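Local coordinates for protein SusD homolog (Bacteroides ovatus, PDB 4F53) that probably binds glycans, mucin O-glycans among them, at the cell surface as a SusD-like outer membrane lipoprotein with a TPR-like helical fold, at residues A281-S286 / G320-K325. Sequence-based numbering, arbitrary orientation.
Sequences AYYDKS and GSSCMK
The side chains of Asp284 and Lys325 lie roughly perpendicular to one another, forming a salt bridge of 3.4 Å between Asp284 OD1 and Lys325 NZ. Lys325 starts with CG anti to its backbone N and bends at chi3 (-76°), which carries CE to 3.1 Å from Asp284 OD1. The other carboxylate oxygen, OD2, accepts from a water that also donates to Met324 O. The two backbones run antiparallel: Lys325 N hydrogen-bonds to Tyr282 O at 2.9 Å, almost straight (175° at the hydrogen) but above the carbonyl plane, whereas the hydrogen bond from Asp284 N to Cys323 O, also 2.9 Å, lies in plane. Tyr283 brings CB to 3.2 Å from Cys323 O, and its side chain packs against Ile263, Thr268 and Met271. Ser322 OG, beside its own backbone N (chi1 -79°), donates to Asp284 O at 2.7 Å, in the carbonyl plane, and is also hydrogen-bonded to Val303 N. An alanine at Ser322 would remove this hydroxyl and probably loosen the link between Asp284 O and Val303 N. The pairing of Tyr283 with Met324 is a single antiparallel beta bridge, joining the chain leaving helix 279-282 to the loop before strand 332-335.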
ATOM      1  N   ALA A 281     -19.182  -2.450   4.061  1.00 33.51           N
ATOM      2  CA  ALA A 281     -18.234  -3.555   4.163  1.00 32.88           C
ATOM      3  C   ALA A 281     -16.933  -3.124   4.856  1.00 36.08           C
ATOM      4  O   ALA A 281     -16.293  -3.941   5.504  1.00 37.58           O
ATOM      5  CB  ALA A 281     -17.941  -4.141   2.791  1.00 33.22           C
ATOM      6  N   TYR A 282     -16.547  -1.848   4.734  1.00 31.25           N
ATOM      7  CA  TYR A 282     -15.270  -1.303   5.231  1.00 28.47           C
ATOM      8  C   TYR A 282     -15.329  -0.730   6.627  1.00 29.49           C
ATOM      9  O   TYR A 282     -14.379  -0.882   7.396  1.00 26.60           O
ATOM     10  CB  TYR A 282     -14.789  -0.163   4.314  1.00 28.45           C
ATOM     11  CG  TYR A 282     -14.311  -0.549   2.935  1.00 29.59           C
ATOM     12  CD1 TYR A 282     -14.337  -1.878   2.508  1.00 31.82           C
ATOM     13  CD2 TYR A 282     -13.776   0.402   2.074  1.00 28.13           C
ATOM     14  CE1 TYR A 282     -13.815  -2.249   1.270  1.00 31.56           C
ATOM     15  CE2 TYR A 282     -13.262   0.040   0.830  1.00 28.04           C
ATOM     16  CZ  TYR A 282     -13.294  -1.284   0.430  1.00 33.34           C
ATOM     17  OH  TYR A 282     -12.815  -1.650  -0.793  1.00 30.34           O
ATOM     18  N   TYR A 283     -16.389   0.022   6.935  1.00 26.06           N
ATOM     19  CA  TYR A 283     -16.399   0.698   8.211  1.00 25.60           C
ATOM     20  C   TYR A 283     -17.799   0.949   8.717  1.00 31.08           C
ATOM     21  O   TYR A 283     -18.770   0.637   8.044  1.00 30.70           O
ATOM     22  CB  TYR A 283     -15.599   2.034   8.103  1.00 26.18           C
ATOM     23  CG  TYR A 283     -15.837   2.850   6.842  1.00 26.82           C
ATOM     24  CD1 TYR A 283     -17.015   3.572   6.664  1.00 28.63           C
ATOM     25  CD2 TYR A 283     -14.869   2.924   5.841  1.00 26.51           C
ATOM     26  CE1 TYR A 283     -17.233   4.327   5.514  1.00 29.43           C
ATOM     27  CE2 TYR A 283     -15.087   3.657   4.678  1.00 27.11           C
ATOM     28  CZ  TYR A 283     -16.260   4.376   4.531  1.00 33.72           C
ATOM     29  OH  TYR A 283     -16.449   5.174   3.438  1.00 33.24           O
ATOM     30  N   ASP A 284     -17.894   1.534   9.918  1.00 30.35           N
ATOM     31  CA  ASP A 284     -19.155   1.830  10.570  1.00 31.79           C
ATOM     32  C   ASP A 284     -19.469   3.309  10.559  1.00 35.45           C
ATOM     33  O   ASP A 284     -18.599   4.134  10.321  1.00 33.92           O
ATOM     34  CB  ASP A 284     -19.102   1.347  12.030  1.00 35.13           C
ATOM     35  CG  ASP A 284     -19.235  -0.153  12.213  1.00 43.86           C
ATOM     36  OD1 ASP A 284     -20.156  -0.736  11.629  1.00 43.89           O
ATOM     37  OD2 ASP A 284     -18.499  -0.714  13.048  1.00 49.58           O
ATOM     38  N   LYS A 285     -20.723   3.646  10.872  1.00 34.25           N
ATOM     39  CA  LYS A 285     -21.133   5.032  11.039  1.00 33.83           C
ATOM     40  C   LYS A 285     -20.488   5.564  12.334  1.00 35.62           C
ATOM     41  O   LYS A 285     -20.014   4.792  13.188  1.00 32.62           O
ATOM     42  CB  LYS A 285     -22.663   5.164  11.057  1.00 36.39           C
ATOM     43  CG  LYS A 285     -23.292   4.771   9.725  1.00 37.30           C
ATOM     44  CD  LYS A 285     -24.674   5.339   9.570  1.00 39.05           C
ATOM     45  CE  LYS A 285     -25.339   4.790   8.333  1.00 51.06           C
ATOM     46  NZ  LYS A 285     -26.750   5.238   8.227  1.00 67.66           N
ATOM     47  N   SER A 286     -20.405   6.874  12.428  1.00 34.54           N
ATOM     48  CA  SER A 286     -19.830   7.592  13.564  1.00 34.72           C
ATOM     49  C   SER A 286     -20.571   7.256  14.879  1.00 38.67           C
ATOM     50  O   SER A 286     -21.718   6.823  14.847  1.00 37.63           O
ATOM     51  CB  SER A 286     -19.874   9.089  13.287  1.00 36.64           C
ATOM     52  OG  SER A 286     -21.215   9.506  13.090  1.00 46.22           O
ATOM     53  N   GLY A 320     -15.088   9.353  17.942  1.00 31.90           N
ATOM     54  CA  GLY A 320     -16.458   9.136  17.504  1.00 30.97           C
ATOM     55  C   GLY A 320     -16.548   9.024  15.983  1.00 35.62           C
ATOM     56  O   GLY A 320     -17.583   8.624  15.458  1.00 36.06           O
ATOM     57  N   SER A 321     -15.463   9.373  15.248  1.00 32.95           N
ATOM     58  CA  SER A 321     -15.348   9.265  13.779  1.00 31.63           C
ATOM     59  C   SER A 321     -15.507   7.813  13.353  1.00 36.06           C
ATOM     60  O   SER A 321     -15.247   6.917  14.161  1.00 36.31           O
ATOM     61  CB  SER A 321     -13.999   9.803  13.297  1.00 31.49           C
ATOM     62  OG  SER A 321     -13.834  11.152  13.697  1.00 35.40           O
ATOM     63  N   SER A 322     -15.921   7.579  12.092  1.00 32.29           N
ATOM     64  CA  SER A 322     -16.087   6.232  11.515  1.00 30.76           C
ATOM     65  C   SER A 322     -14.845   5.382  11.750  1.00 34.31           C
ATOM     66  O   SER A 322     -13.711   5.850  11.601  1.00 32.26           O
ATOM     67  CB  SER A 322     -16.407   6.302  10.024  1.00 30.33           C
ATOM     68  OG  SER A 322     -17.776   6.624   9.834  1.00 36.13           O
ATOM     69  N   CYS A 323     -15.088   4.144  12.186  1.00 32.42           N
ATOM     70  CA  CYS A 323     -14.089   3.146  12.541  1.00 31.55           C
ATOM     71  C   CYS A 323     -14.210   1.948  11.610  1.00 32.31           C
ATOM     72  O   CYS A 323     -15.320   1.543  11.251  1.00 28.94           O
ATOM     73  CB  CYS A 323     -14.287   2.737  13.999  1.00 33.63           C
ATOM     74  SG  CYS A 323     -12.999   1.640  14.649  1.00 38.06           S
HETATM   75  N   MSE A 324     -13.055   1.354  11.251  1.00 30.39           N
HETATM   76  CA  MSE A 324     -13.001   0.162  10.392  1.00 28.05           C
HETATM   77  C   MSE A 324     -13.825  -0.954  10.995  1.00 32.58           C
HETATM   78  O   MSE A 324     -13.856  -1.107  12.220  1.00 32.30           O
HETATM   79  CB  MSE A 324     -11.534  -0.283  10.229  1.00 28.17           C
HETATM   80  CG  MSE A 324     -11.285  -1.403   9.230  1.00 31.42           C
HETATM   81 SE   MSE A 324      -9.342  -1.655   9.061  0.75 37.33          SE
HETATM   82  CE  MSE A 324      -9.331  -3.273   7.966  1.00 32.81           C
ATOM     83  N   LYS A 325     -14.515  -1.711  10.134  1.00 30.20           N
ATOM     84  CA  LYS A 325     -15.272  -2.912  10.511  1.00 30.46           C
ATOM     85  C   LYS A 325     -14.253  -4.024  10.467  1.00 34.47           C
ATOM     86  O   LYS A 325     -13.732  -4.316   9.388  1.00 35.93           O
ATOM     87  CB  LYS A 325     -16.453  -3.140   9.539  1.00 31.00           C
ATOM     88  CG  LYS A 325     -17.643  -3.839  10.164  1.00 47.97           C
ATOM     89  CD  LYS A 325     -18.863  -3.857   9.243  1.00 57.59           C
ATOM     90  CE  LYS A 325     -19.548  -2.508   9.190  1.00 64.33           C
ATOM     91  NZ  LYS A 325     -21.013  -2.625   8.908  1.00 78.18           N
TER
HETATM   92  O   HOH W   1     -12.772  -3.528   6.727  1.00 45.34           O
HETATM   93  O   HOH W   2     -16.108  -0.994  13.791  1.00 41.74           O
HETATM   94  O   HOH W   3     -17.644   3.855  13.920  1.00 31.83           O